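Local coordinates for protein concanavalin B (Canavalia ensiformis, PDB 6CAF) that may act as a carbohydrate-binding protein, a chitinase-like seed protein with the TIM-barrel fold of glycosyl hydrolase family 18, at residues A[34-39]-A[76-81]; A[55-60]-A[103-108]; A[213-218]-A[257-262]. One frame throughout, in Å; residues are numbered along the deposited sequence. Where two conformers were deposited one is given.

Contact 1: A[34-39]-A[76-81]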
# COMPACT_ATOMS: atom_id res chain seq x y z
N VAL A 34 5.35 4.23 1.08
CA VAL A 34 5.17 4.48 2.49
C VAL A 34 3.72 4.78 2.79
O VAL A 34 3.01 5.38 1.98
CB VAL A 34 6.08 5.63 2.96
CG1 VAL A 34 5.65 6.97 2.37
CG2 VAL A 34 6.20 5.71 4.47
N TYR A 35 3.28 4.35 3.97
CA TYR A 35 1.96 4.67 4.50
C TYR A 35 1.99 5.99 5.26
O TYR A 35 2.84 6.21 6.13
CB TYR A 35 1.46 3.57 5.40
CG TYR A 35 1.14 2.26 4.71
CD1 TYR A 35 2.12 1.34 4.42
CD2 TYR A 35 -0.15 1.97 4.34
CE1 TYR A 35 1.84 0.14 3.81
CE2 TYR A 35 -0.44 0.76 3.74
CZ TYR A 35 0.52 -0.15 3.47
OH TYR A 35 0.16 -1.34 2.86
N TRP A 36 1.02 6.83 4.94
CA TRP A 36 0.85 8.14 5.54
C TRP A 36 -0.60 8.37 5.90
O TRP A 36 -1.47 8.09 5.10
CB TRP A 36 1.33 9.22 4.57
CG TRP A 36 1.17 10.60 5.10
CD1 TRP A 36 2.10 11.31 5.82
CD2 TRP A 36 -0.02 11.42 5.04
NE1 TRP A 36 1.55 12.51 6.22
CE2 TRP A 36 0.26 12.59 5.76
CE3 TRP A 36 -1.26 11.30 4.42
CZ2 TRP A 36 -0.68 13.60 5.90
CZ3 TRP A 36 -2.18 12.28 4.57
CH2 TRP A 36 -1.89 13.42 5.29
N GLY A 37 -0.86 8.90 7.08
CA GLY A 37 -2.22 9.24 7.43
C GLY A 37 -2.56 9.43 8.88
O GLY A 37 -3.73 9.50 9.19
N GLN A 38 -1.68 9.62 9.73
CA GLN A 38 -1.82 9.82 11.18
C GLN A 38 -1.04 11.04 11.59
O GLN A 38 -0.20 11.52 10.85
CB GLN A 38 -1.38 8.59 11.97
CG GLN A 38 0.06 8.19 11.88
CD GLN A 38 0.35 6.94 12.73
OE1 GLN A 38 -0.57 6.18 13.07
NE2 GLN A 38 1.61 6.77 13.12
N ARG A 39 -1.45 11.65 12.69
CA ARG A 39 -0.83 12.91 13.10
C ARG A 39 0.70 12.82 13.18
O ARG A 39 1.42 13.71 12.70
CB ARG A 39 -1.41 13.36 14.44
CG ARG A 39 -0.79 14.65 14.96
CD ARG A 39 -1.39 15.06 16.31
NE ARG A 39 -2.66 15.75 16.12
CZ ARG A 39 -2.80 17.06 15.98
NH1 ARG A 39 -4.00 17.58 15.80
NH2 ARG A 39 -1.74 17.87 16.04
N GLU A 76 -6.55 9.90 11.28
CA GLU A 76 -6.45 10.07 12.72
C GLU A 76 -5.60 11.26 13.10
O GLU A 76 -4.41 11.31 12.79
CB GLU A 76 -5.90 8.80 13.36
CG GLU A 76 -5.93 8.79 14.87
CD GLU A 76 -5.14 7.61 15.43
OE1 GLU A 76 -5.60 6.43 15.21
OE2 GLU A 76 -4.04 7.90 16.04
N GLY A 77 -6.22 12.24 13.75
CA GLY A 77 -5.51 13.42 14.19
C GLY A 77 -5.06 14.34 13.07
O GLY A 77 -4.25 15.26 13.31
N VAL A 78 -5.58 14.10 11.87
CA VAL A 78 -5.13 14.84 10.70
C VAL A 78 -6.32 15.56 10.04
O VAL A 78 -6.30 16.77 9.87
CB VAL A 78 -4.46 13.92 9.68
CG1 VAL A 78 -4.13 14.67 8.41
CG2 VAL A 78 -3.19 13.32 10.26
N CYS A 79 -7.37 14.83 9.71
CA CYS A 79 -8.51 15.45 9.06
C CYS A 79 -9.72 14.58 9.11
O CYS A 79 -9.63 13.37 9.33
CB CYS A 79 -8.21 15.82 7.60
SG CYS A 79 -7.90 14.41 6.53
N GLY A 80 -10.87 15.22 8.89
CA GLY A 80 -12.13 14.55 8.82
C GLY A 80 -13.07 15.24 9.75
O GLY A 80 -12.64 16.11 10.57
N PRO A 81 -14.36 14.90 9.67
CA PRO A 81 -15.35 15.59 10.49
C PRO A 81 -15.02 15.53 11.97
O PRO A 81 -15.23 16.49 12.69
CB PRO A 81 -16.65 14.82 10.23
CG PRO A 81 -16.44 14.05 8.99
CD PRO A 81 -14.96 13.96 8.71
O HOH W 1 -5.46 7.54 10.03
O HOH W 2 -2.52 10.00 15.27
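Glu76 meets Gln38 and Arg39 through its backbone. Its carbonyl O lies 3.0 Å from Arg39 N, but the N-H...O angle of 127° makes this a weak hydrogen bond. A CA-H...O contact from Gln38 CA reaches the same oxygen at 3.4 Å. Water does much of the remaining joining. One water accepts from Glu76 N and bridges to Gly37 O, while a second accepts from Arg39 N and bridges to Glu76 OE2, 2.7 Å from it; each of these oxygens is among several acceptors competing for its water's protons. The Arg39 N-H is therefore divided between a bent bond to a carbonyl and a solvent bridge.

At Gly77 the positive phi of 69° already favours glycine, and a CB would point toward Arg39 CB and clash with it. Its carbonyl O lies alongside the arginine side chain. Arg39 bends at chi3 (-81°), which sets NE 3.3 Å from Gly77 O, though the angle is too poor for a hydrogen bond.

Val78 supplies the apolar part with both methyls. CG2, anti to its own carbonyl carbon, presses on the Gln38-Arg39 peptide, 3.4 Å from Gln38 C. CG1 meets Trp36 at CH2, 4.0 Å away, the two side chains crossing obliquely. The indole NE1 is itself bonded to Gly42 O. Cys79 is tied by a disulfide to Cys87.

The contact thus joins two loops of the barrel. Residues 37-39 follow strand 31-36, which runs between the parallel strands 55-64 and 284-290. Residues 76-81 belong to the long connection from strand 55-64 to helix 91-99, and helix 44-49 packs against Trp36 through Leu44 and Thr47.

Contact 2: A[55-60]-A[103-108]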
# COMPACT_ATOMS: atom_id res chain seq x y z
N ILE A 55 5.87 6.07 -4.00
CA ILE A 55 4.45 5.85 -3.75
C ILE A 55 4.16 6.26 -2.31
O ILE A 55 4.88 5.85 -1.40
CB ILE A 55 4.08 4.37 -3.96
CG1 ILE A 55 4.28 3.95 -5.42
CG2 ILE A 55 2.68 4.11 -3.46
CD1 ILE A 55 4.22 2.46 -5.64
N VAL A 56 3.07 7.00 -2.13
CA VAL A 56 2.54 7.28 -0.80
C VAL A 56 1.10 6.77 -0.77
O VAL A 56 0.28 7.12 -1.63
CB VAL A 56 2.59 8.78 -0.47
CG1 VAL A 56 1.96 9.06 0.87
CG2 VAL A 56 4.01 9.26 -0.50
N PHE A 57 0.81 5.95 0.23
CA PHE A 57 -0.54 5.46 0.48
C PHE A 57 -1.21 6.36 1.51
O PHE A 57 -0.79 6.38 2.68
CB PHE A 57 -0.54 4.05 1.07
CG PHE A 57 0.17 3.01 0.27
CD1 PHE A 57 -0.24 2.66 -1.00
CD2 PHE A 57 1.22 2.31 0.84
CE1 PHE A 57 0.39 1.65 -1.68
CE2 PHE A 57 1.83 1.28 0.16
CZ PHE A 57 1.44 0.96 -1.11
N ILE A 58 -2.25 7.11 1.12
CA ILE A 58 -3.06 7.86 2.08
C ILE A 58 -3.96 6.87 2.79
O ILE A 58 -4.78 6.17 2.14
CB ILE A 58 -3.88 8.97 1.40
CG1 ILE A 58 -2.93 10.00 0.77
CG2 ILE A 58 -4.81 9.60 2.38
CD1 ILE A 58 -3.61 11.10 0.01
N SER A 59 -3.78 6.78 4.11
CA SER A 59 -4.24 5.63 4.88
C SER A 59 -5.07 6.05 6.07
O SER A 59 -4.54 6.74 6.94
CB SER A 59 -3.00 4.87 5.35
OG SER A 59 -2.19 4.49 4.23
N PHE A 60 -6.35 5.69 6.18
CA PHE A 60 -7.09 4.74 5.38
C PHE A 60 -8.54 5.19 5.22
O PHE A 60 -9.09 5.82 6.12
CB PHE A 60 -7.18 3.38 6.08
CG PHE A 60 -5.85 2.68 6.25
CD1 PHE A 60 -5.33 1.90 5.24
CD2 PHE A 60 -5.12 2.83 7.41
CE1 PHE A 60 -4.13 1.27 5.39
CE2 PHE A 60 -3.92 2.18 7.57
CZ PHE A 60 -3.42 1.41 6.55
N LYS A 103 3.62 8.90 -6.79
CA LYS A 103 2.27 8.37 -6.98
C LYS A 103 1.55 8.38 -5.65
O LYS A 103 2.09 7.89 -4.67
CB LYS A 103 2.34 6.97 -7.54
CG LYS A 103 2.94 6.87 -8.91
CD LYS A 103 2.88 5.47 -9.45
CE LYS A 103 3.49 5.38 -10.84
NZ LYS A 103 4.95 5.27 -10.69
N VAL A 104 0.35 8.93 -5.61
CA VAL A 104 -0.41 9.01 -4.38
C VAL A 104 -1.62 8.09 -4.55
O VAL A 104 -2.44 8.27 -5.45
CB VAL A 104 -0.85 10.45 -4.10
CG1 VAL A 104 -1.65 10.54 -2.82
CG2 VAL A 104 0.35 11.39 -4.06
N PHE A 105 -1.70 7.10 -3.67
CA PHE A 105 -2.79 6.15 -3.69
C PHE A 105 -3.71 6.42 -2.50
O PHE A 105 -3.26 6.95 -1.48
CB PHE A 105 -2.25 4.73 -3.50
CG PHE A 105 -1.62 4.07 -4.69
CD1 PHE A 105 -0.67 4.63 -5.45
CD2 PHE A 105 -1.98 2.79 -5.00
CE1 PHE A 105 -0.08 3.95 -6.49
CE2 PHE A 105 -1.40 2.10 -6.04
CZ PHE A 105 -0.40 2.68 -6.76
N LEU A 106 -4.98 6.01 -2.63
CA LEU A 106 -5.84 5.86 -1.47
C LEU A 106 -5.82 4.42 -1.01
O LEU A 106 -6.07 3.52 -1.81
CB LEU A 106 -7.29 6.27 -1.79
CG LEU A 106 -8.25 6.18 -0.62
CD1 LEU A 106 -7.93 7.17 0.48
CD2 LEU A 106 -9.67 6.34 -1.11
N ALA A 107 -5.51 4.21 0.26
CA ALA A 107 -5.54 2.86 0.83
C ALA A 107 -6.89 2.59 1.51
O ALA A 107 -7.34 3.36 2.37
CB ALA A 107 -4.42 2.67 1.83
N LEU A 108 -7.50 1.48 1.11
CA LEU A 108 -8.68 0.96 1.74
C LEU A 108 -8.30 0.03 2.86
O LEU A 108 -7.38 -0.78 2.71
CB LEU A 108 -9.50 0.14 0.73
CG LEU A 108 -9.77 0.76 -0.63
CD1 LEU A 108 -10.58 -0.19 -1.49
CD2 LEU A 108 -10.50 2.08 -0.47
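Ile55 to Ile58 run parallel to Lys103 to Leu106 in matched register, the segment axes 4.5 Å apart at closest and 30° from each other. They are neighbouring strands of the TIM barrel, joined as a right-handed beta-alpha-beta crossover through helix 91-99. Four backbone bonds of 2.8 to 2.9 Å link them: Val56 N to Lys103 O, Phe105 N to Val56 O, Ile58 N to Phe105 O and Ala107 N to Ile58 O.

Ile55, Phe57, Phe105 and Ala107 share the face that lines the barrel interior, where Phe57 also stacks on the ring of His152. The two phenylalanines form a T-shaped pair: the edge of Phe57 is directed at the face of Phe105, with planes at 89° and centroids 5.8 Å apart. Phe57 CD1 also abuts Phe105 CB. Ile55 CG2 serves both rings, lying over one face of Phe57, offset toward its rim, and 3.9 Å from Phe105 CD1. On the other face, Ile58 CD1 and Val104 CG1 are only 3.5 Å apart, a close approach for two methyls.

A cis peptide precedes Phe60, whose ring takes Ser59 CB over its centre and meets Ala107 CB with CD1. Ser59 OG donates to Phe57 O and rests on Ala107 CB. An alanine in place of Ser59 would probably leave Phe57 O without the hydroxyl's bond and open a small gap beside Ala107 CB. The hydroxyl does not lie in the plane of the Phe57 carbonyl: OG stands above it, 70° out of that plane, at 2.8 Å from O.

Contact 3: A[213-218]-A[257-262]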
# COMPACT_ATOMS: atom_id res chain seq x y z
N PHE A 213 5.44 -8.81 5.26
CA PHE A 213 6.36 -9.77 5.87
C PHE A 213 6.64 -9.38 7.33
O PHE A 213 7.77 -9.14 7.72
CB PHE A 213 7.69 -9.84 5.08
CG PHE A 213 7.56 -10.47 3.71
CD1 PHE A 213 7.45 -11.84 3.57
CD2 PHE A 213 7.59 -9.71 2.58
CE1 PHE A 213 7.38 -12.43 2.32
CE2 PHE A 213 7.52 -10.29 1.35
CZ PHE A 213 7.38 -11.65 1.22
N TYR A 214 5.59 -9.32 8.14
CA TYR A 214 5.77 -9.00 9.54
C TYR A 214 4.52 -9.40 10.28
O TYR A 214 3.46 -9.67 9.68
CB TYR A 214 6.11 -7.50 9.72
CG TYR A 214 5.09 -6.52 9.18
CD1 TYR A 214 5.09 -6.16 7.86
CD2 TYR A 214 4.18 -5.87 10.01
CE1 TYR A 214 4.16 -5.27 7.36
CE2 TYR A 214 3.31 -4.91 9.52
CZ TYR A 214 3.27 -4.63 8.18
OH TYR A 214 2.37 -3.71 7.68
N ASN A 215 4.65 -9.46 11.60
CA ASN A 215 3.59 -9.96 12.47
C ASN A 215 3.14 -11.39 12.08
O ASN A 215 1.99 -11.75 12.25
CB ASN A 215 2.45 -8.94 12.58
CG ASN A 215 2.90 -7.60 13.27
OD1 ASN A 215 3.88 -7.54 14.07
ND2 ASN A 215 2.19 -6.50 12.93
N ASP A 216 4.10 -12.21 11.63
CA ASP A 216 3.82 -13.61 11.32
C ASP A 216 5.10 -14.40 11.34
O ASP A 216 5.90 -14.32 10.40
CB ASP A 216 3.13 -13.76 9.96
CG ASP A 216 2.63 -15.19 9.71
OD1 ASP A 216 3.15 -16.13 10.34
OD2 ASP A 216 1.71 -15.38 8.91
N ARG A 217 5.31 -15.17 12.41
CA ARG A 217 6.54 -15.89 12.56
C ARG A 217 6.80 -16.91 11.45
O ARG A 217 7.93 -17.34 11.25
CB ARG A 217 6.61 -16.56 13.92
CG ARG A 217 6.64 -15.59 15.08
CD ARG A 217 6.61 -16.27 16.45
NE ARG A 217 6.70 -15.31 17.55
CZ ARG A 217 5.66 -14.65 18.07
NH1 ARG A 217 4.44 -14.84 17.58
NH2 ARG A 217 5.83 -13.80 19.07
N SER A 218 5.75 -17.35 10.76
CA SER A 218 5.94 -18.38 9.74
C SER A 218 6.65 -17.86 8.49
O SER A 218 7.19 -18.66 7.73
CB SER A 218 4.60 -19.02 9.36
OG SER A 218 3.77 -18.14 8.63
N THR A 257 6.89 -0.81 15.40
CA THR A 257 5.74 -1.00 14.48
C THR A 257 5.64 -2.45 14.05
O THR A 257 4.90 -2.78 13.09
CB THR A 257 5.75 -0.12 13.19
OG1 THR A 257 7.05 -0.09 12.58
CG2 THR A 257 5.29 1.28 13.50
N ALA A 258 6.40 -3.30 14.71
CA ALA A 258 6.38 -4.73 14.45
C ALA A 258 6.36 -5.50 15.75
O ALA A 258 7.27 -6.25 16.04
CB ALA A 258 7.61 -5.11 13.66
N PRO A 259 5.29 -5.35 16.52
CA PRO A 259 5.24 -6.04 17.81
C PRO A 259 5.26 -7.56 17.75
O PRO A 259 5.70 -8.21 18.69
CB PRO A 259 3.94 -5.53 18.44
CG PRO A 259 3.15 -4.94 17.31
CD PRO A 259 4.14 -4.48 16.29
N GLY A 260 4.79 -8.11 16.65
CA GLY A 260 4.85 -9.54 16.40
C GLY A 260 6.08 -9.98 15.63
O GLY A 260 6.17 -11.14 15.20
N GLY A 261 7.02 -9.06 15.46
CA GLY A 261 8.26 -9.35 14.76
C GLY A 261 8.27 -8.96 13.30
O GLY A 261 7.27 -8.46 12.77
N GLY A 262 9.41 -9.23 12.67
CA GLY A 262 9.60 -9.02 11.26
C GLY A 262 10.46 -7.83 10.88
O GLY A 262 10.77 -7.65 9.72
O HOH W 3 10.40 -9.67 7.86
O HOH W 4 2.28 -3.27 12.81
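Asn215 OD1 accepts from Gly260 N at 2.8 Å, the shortest hydrogen bond made directly between the two segments. Its target lies within a type I beta turn from Ala258 to Gly261, closed by Gly261 N bonding to Ala258 O; both segments belong to loops that follow barrel strands, 208-212 and 247-252. The bond to OD1 is moderately bent, 140° at the hydrogen. Asn215 CG stands anti to its carbonyl carbon and beside the backbone N (chi1 -64°), which keeps the side chain on the same side as the N-H, near the turn. The backbone makes a separate bond, from Asn215 N to Gly261 O, 3.0 Å long and nearly straight at 177°, with the donor above the carbonyl plane.

The amide's other end is served by solvent: ND2 donates to a water that in turn donates to Thr257 O. A further water donates to both Phe213 O and Gly262 O, at 2.7 and 2.8 Å, joining the far end of the contact.

Glycines let the backbones come this close. A CB on Gly260 would clash with Asn215 OD1, and one on Gly262 would run into Tyr214 CB and Phe213 O. Gly261 and Gly262 also have backbone angles that would jam a CB against the preceding carbonyl O.

Tyr214 touches the turn with its CB, 3.4 Å from Gly261 O, while its hydroxyl bonds to Glu250 of strand 247-252. Beside Asn215, Asp216 forms an Asx turn: its OD1 accepts from Ser218 N at 2.9 Å.

Overall arrangement
Contacts 1 and 2 meet through the neighbouring barrel strands 31-36 and 55-64, their centres 11 Å apart. The pairing of these strands probably includes a hydrogen bond between Trp36 O and Ser59 N at 2.8 Å, and Tyr35 CZ packs 3.7 Å from Phe57 CD2. Contact 3 lies farther round, its centre 23 Å from that of contact 1 and 22 Å from that of contact 2, with nearest atoms about 5 and 8 Å away. Glu250 spans part of this separation: its carboxylate bonds to the hydroxyls of Tyr35 and Tyr214. Contacts 1 and 3 belong to loops following strands, the barrel end where family 18 enzymes bind sugar, consistent with a carbohydrate-binding role.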